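Local coordinates for hypothetical protein XAC2396 (Xanthomonas axonopodis pv. citri, PDB 2G3W), which is of unknown function but adopts a compact fold built around a variation of the PD-(D/E)XK nuclease motif, at residues 29-34 against 38-43. Numbering follows the deposited sequence.
Sequences LAQHPS and ERLMVR
A water bridges strand and helix, accepting hydrogen bonds from Ala-30 N at 2.8 Å and from Arg-43 NH1 at 3.1 Å. Beside it, Arg-43 NH2 reaches the carbonyl oxygen, Ala-30 O, at 3.0 Å, but this bond is bent (122° at the hydrogen) and weak. Arg-43 thus meets Ala-30 N through the water and Ala-30 O by the weak direct bond. A bend at chi3 (-84°) turns the guanidinium away from the run of the chain, and a salt bridge from NE to Glu-35, in the connection between strand and helix, helps to fix its rotation.

Beneath the polar end lies an apolar layer. Leu-29 CD2 sits over one guanidinium face, offset toward the rim and 4.0 Å from Arg-43 NH1, and the same methyl packs on Leu-40 CG at 4.1 Å. Leu-40 points its CD1 methyl at the strand, 3.5 Å from Gln-31 CB, and lies across the start of that extended side chain. The Gln-31 amide continues past it to partners elsewhere: NE2 bonds Glu-35 O and Asp-37 OD1, while OE1 accepts from Arg-8 of the adjoining strand 6-16.

Strand 21-31, at one edge of this chain's sheet, and helix 37-49 thus run nearly antiparallel here, at 160°, joined by a short connection. Glu-35 OE2 also serves Arg-39, so it probably offsets only part of the positive charge; carboxylate, water and, weakly, the carbonyl meet the polar end of buried Arg-43 where it lies against Leu-29.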
ATOM      1  N   LEU A  29      23.804  18.385   0.536  1.00 33.87           N
ATOM      2  CA  LEU A  29      23.993  17.083  -0.106  1.00 34.07           C
ATOM      3  C   LEU A  29      25.238  17.102  -0.939  1.00 34.05           C
ATOM      4  O   LEU A  29      25.396  17.977  -1.802  1.00 34.78           O
ATOM      5  CB  LEU A  29      22.799  16.698  -1.009  1.00 33.53           C
ATOM      6  CG  LEU A  29      21.419  16.474  -0.415  1.00 32.48           C
ATOM      7  CD1 LEU A  29      20.674  17.811  -0.407  1.00 31.16           C
ATOM      8  CD2 LEU A  29      20.684  15.441  -1.277  1.00 30.94           C
ATOM      9  N   ALA A  30      26.142  16.169  -0.652  1.00 34.79           N
ATOM     10  CA  ALA A  30      27.355  16.016  -1.451  1.00 35.15           C
ATOM     11  C   ALA A  30      26.995  15.082  -2.590  1.00 35.30           C
ATOM     12  O   ALA A  30      26.667  13.949  -2.345  1.00 36.76           O
ATOM     13  CB  ALA A  30      28.481  15.414  -0.624  1.00 34.93           C
ATOM     14  N   GLN A  31      27.053  15.550  -3.827  1.00 36.30           N
ATOM     15  CA  GLN A  31      26.753  14.688  -4.981  1.00 36.22           C
ATOM     16  C   GLN A  31      28.013  13.962  -5.464  1.00 36.93           C
ATOM     17  O   GLN A  31      28.926  14.583  -6.000  1.00 36.36           O
ATOM     18  CB  GLN A  31      26.166  15.490  -6.139  1.00 35.93           C
ATOM     19  CG  GLN A  31      25.768  14.610  -7.330  1.00 34.48           C
ATOM     20  CD  GLN A  31      24.937  15.357  -8.364  1.00 34.93           C
ATOM     21  OE1 GLN A  31      24.705  16.555  -8.238  1.00 34.13           O
ATOM     22  NE2 GLN A  31      24.476  14.640  -9.389  1.00 33.54           N
ATOM     23  N   HIS A  32      28.049  12.651  -5.254  1.00 38.55           N
ATOM     24  CA  HIS A  32      29.193  11.810  -5.651  1.00 40.29           C
ATOM     25  C   HIS A  32      29.388  11.925  -7.166  1.00 39.98           C
ATOM     26  O   HIS A  32      28.414  12.096  -7.891  1.00 39.00           O
ATOM     27  CB  HIS A  32      28.900  10.352  -5.243  1.00 41.58           C
ATOM     28  CG  HIS A  32      30.022   9.393  -5.532  1.00 44.70           C
ATOM     29  ND1 HIS A  32      31.001   9.085  -4.610  1.00 47.70           N
ATOM     30  CD2 HIS A  32      30.306   8.662  -6.639  1.00 47.42           C
ATOM     31  CE1 HIS A  32      31.848   8.220  -5.143  1.00 48.57           C
ATOM     32  NE2 HIS A  32      31.449   7.949  -6.374  1.00 48.54           N
ATOM     33  N   PRO A  33      30.642  11.864  -7.651  1.00 40.52           N
ATOM     34  CA  PRO A  33      30.844  11.887  -9.104  1.00 40.57           C
ATOM     35  C   PRO A  33      30.080  10.794  -9.874  1.00 41.17           C
ATOM     36  O   PRO A  33      29.733  11.015 -11.019  1.00 41.98           O
ATOM     37  CB  PRO A  33      32.361  11.716  -9.250  1.00 40.87           C
ATOM     38  CG  PRO A  33      32.910  12.197  -7.969  1.00 40.68           C
ATOM     39  CD  PRO A  33      31.924  11.824  -6.922  1.00 40.65           C
ATOM     40  N   SER A  34      29.793   9.648  -9.250  1.00 41.07           N
ATOM     41  CA  SER A  34      29.008   8.585  -9.910  1.00 41.65           C
ATOM     42  C   SER A  34      27.479   8.699  -9.732  1.00 41.18           C
ATOM     43  O   SER A  34      26.696   7.872 -10.274  1.00 42.22           O
ATOM     44  CB  SER A  34      29.508   7.187  -9.483  1.00 42.19           C
ATOM     45  OG  SER A  34      30.833   6.950  -9.944  1.00 42.30           O
ATOM     46  N   GLU A  38      19.303  12.843 -11.282  1.00 32.71           N
ATOM     47  CA  GLU A  38      18.114  12.076 -10.931  1.00 31.09           C
ATOM     48  C   GLU A  38      18.269  11.363  -9.567  1.00 30.96           C
ATOM     49  O   GLU A  38      17.407  11.496  -8.719  1.00 31.23           O
ATOM     50  CB  GLU A  38      17.811  11.040 -12.018  1.00 32.04           C
ATOM     51  CG  GLU A  38      16.607  10.132 -11.715  1.00 29.73           C
ATOM     52  CD  GLU A  38      16.272   9.137 -12.850  1.00 32.57           C
ATOM     53  OE1 GLU A  38      17.107   8.921 -13.749  1.00 32.67           O
ATOM     54  OE2 GLU A  38      15.162   8.565 -12.847  1.00 33.61           O
ATOM     55  N   ARG A  39      19.343  10.594  -9.369  1.00 31.07           N
ATOM     56  CA  ARG A  39      19.545   9.871  -8.082  1.00 30.52           C
ATOM     57  C   ARG A  39      19.655  10.855  -6.941  1.00 30.18           C
ATOM     58  O   ARG A  39      19.068  10.629  -5.871  1.00 30.90           O
ATOM     59  CB  ARG A  39      20.828   9.038  -8.100  1.00 30.78           C
ATOM     60  CG  ARG A  39      20.886   8.014  -6.953  1.00 30.41           C
ATOM     61  CD  ARG A  39      22.193   7.235  -7.035  1.00 36.08           C
ATOM     62  NE  ARG A  39      22.259   6.177  -6.026  1.00 39.30           N
ATOM     63  CZ  ARG A  39      22.435   6.377  -4.724  1.00 43.32           C
ATOM     64  NH1 ARG A  39      22.603   7.622  -4.235  1.00 42.07           N
ATOM     65  NH2 ARG A  39      22.473   5.317  -3.904  1.00 42.57           N
ATOM     66  N   LEU A  40      20.371  11.968  -7.153  1.00 30.24           N
ATOM     67  CA  LEU A  40      20.456  12.986  -6.079  1.00 30.23           C
ATOM     68  C   LEU A  40      19.065  13.495  -5.672  1.00 29.69           C
ATOM     69  O   LEU A  40      18.747  13.654  -4.477  1.00 30.51           O
ATOM     70  CB  LEU A  40      21.383  14.148  -6.486  1.00 30.75           C
ATOM     71  CG  LEU A  40      21.602  14.979  -5.222  1.00 32.49           C
ATOM     72  CD1 LEU A  40      23.011  14.943  -4.772  1.00 32.98           C
ATOM     73  CD2 LEU A  40      21.024  16.383  -5.319  1.00 33.59           C
HETATM   74  N   MSE A  41      18.220  13.764  -6.651  1.00 29.33           N
HETATM   75  CA  MSE A  41      16.894  14.290  -6.356  1.00 30.59           C
HETATM   76  C   MSE A  41      15.993  13.212  -5.710  1.00 29.74           C
HETATM   77  O   MSE A  41      15.127  13.519  -4.889  1.00 31.04           O
HETATM   78  CB  MSE A  41      16.232  14.948  -7.612  1.00 31.01           C
HETATM   79  CG  MSE A  41      17.004  16.175  -8.161  1.00 32.88           C
HETATM   80 SE   MSE A  41      17.033  17.589  -6.849  0.80 35.58          SE
HETATM   81  CE  MSE A  41      15.145  17.999  -6.879  1.00 35.29           C
ATOM     82  N   VAL A  42      16.207  11.960  -6.062  1.00 31.11           N
ATOM     83  CA  VAL A  42      15.500  10.843  -5.394  1.00 30.63           C
ATOM     84  C   VAL A  42      15.946  10.802  -3.924  1.00 31.65           C
ATOM     85  O   VAL A  42      15.099  10.588  -3.028  1.00 31.50           O
ATOM     86  CB  VAL A  42      15.738   9.475  -6.062  1.00 31.96           C
ATOM     87  CG1 VAL A  42      15.122   8.316  -5.230  1.00 31.19           C
ATOM     88  CG2 VAL A  42      15.091   9.430  -7.460  1.00 30.05           C
ATOM     89  N   ARG A  43      17.245  11.045  -3.651  1.00 31.71           N
ATOM     90  CA  ARG A  43      17.687  11.095  -2.254  1.00 32.51           C
ATOM     91  C   ARG A  43      17.048  12.263  -1.505  1.00 32.29           C
ATOM     92  O   ARG A  43      16.658  12.147  -0.343  1.00 32.42           O
ATOM     93  CB  ARG A  43      19.192  11.278  -2.128  1.00 34.19           C
ATOM     94  CG  ARG A  43      20.097  10.133  -2.522  1.00 39.73           C
ATOM     95  CD  ARG A  43      21.354  10.294  -1.597  1.00 42.46           C
ATOM     96  NE  ARG A  43      22.297  11.259  -2.189  1.00 39.80           N
ATOM     97  CZ  ARG A  43      23.032  12.146  -1.542  1.00 42.35           C
ATOM     98  NH1 ARG A  43      22.919  12.325  -0.223  1.00 43.19           N
ATOM     99  NH2 ARG A  43      23.848  12.923  -2.250  1.00 41.56           N
TER
HETATM  100  O   HOH W   1      25.272  14.017   0.868  1.00 32.74           O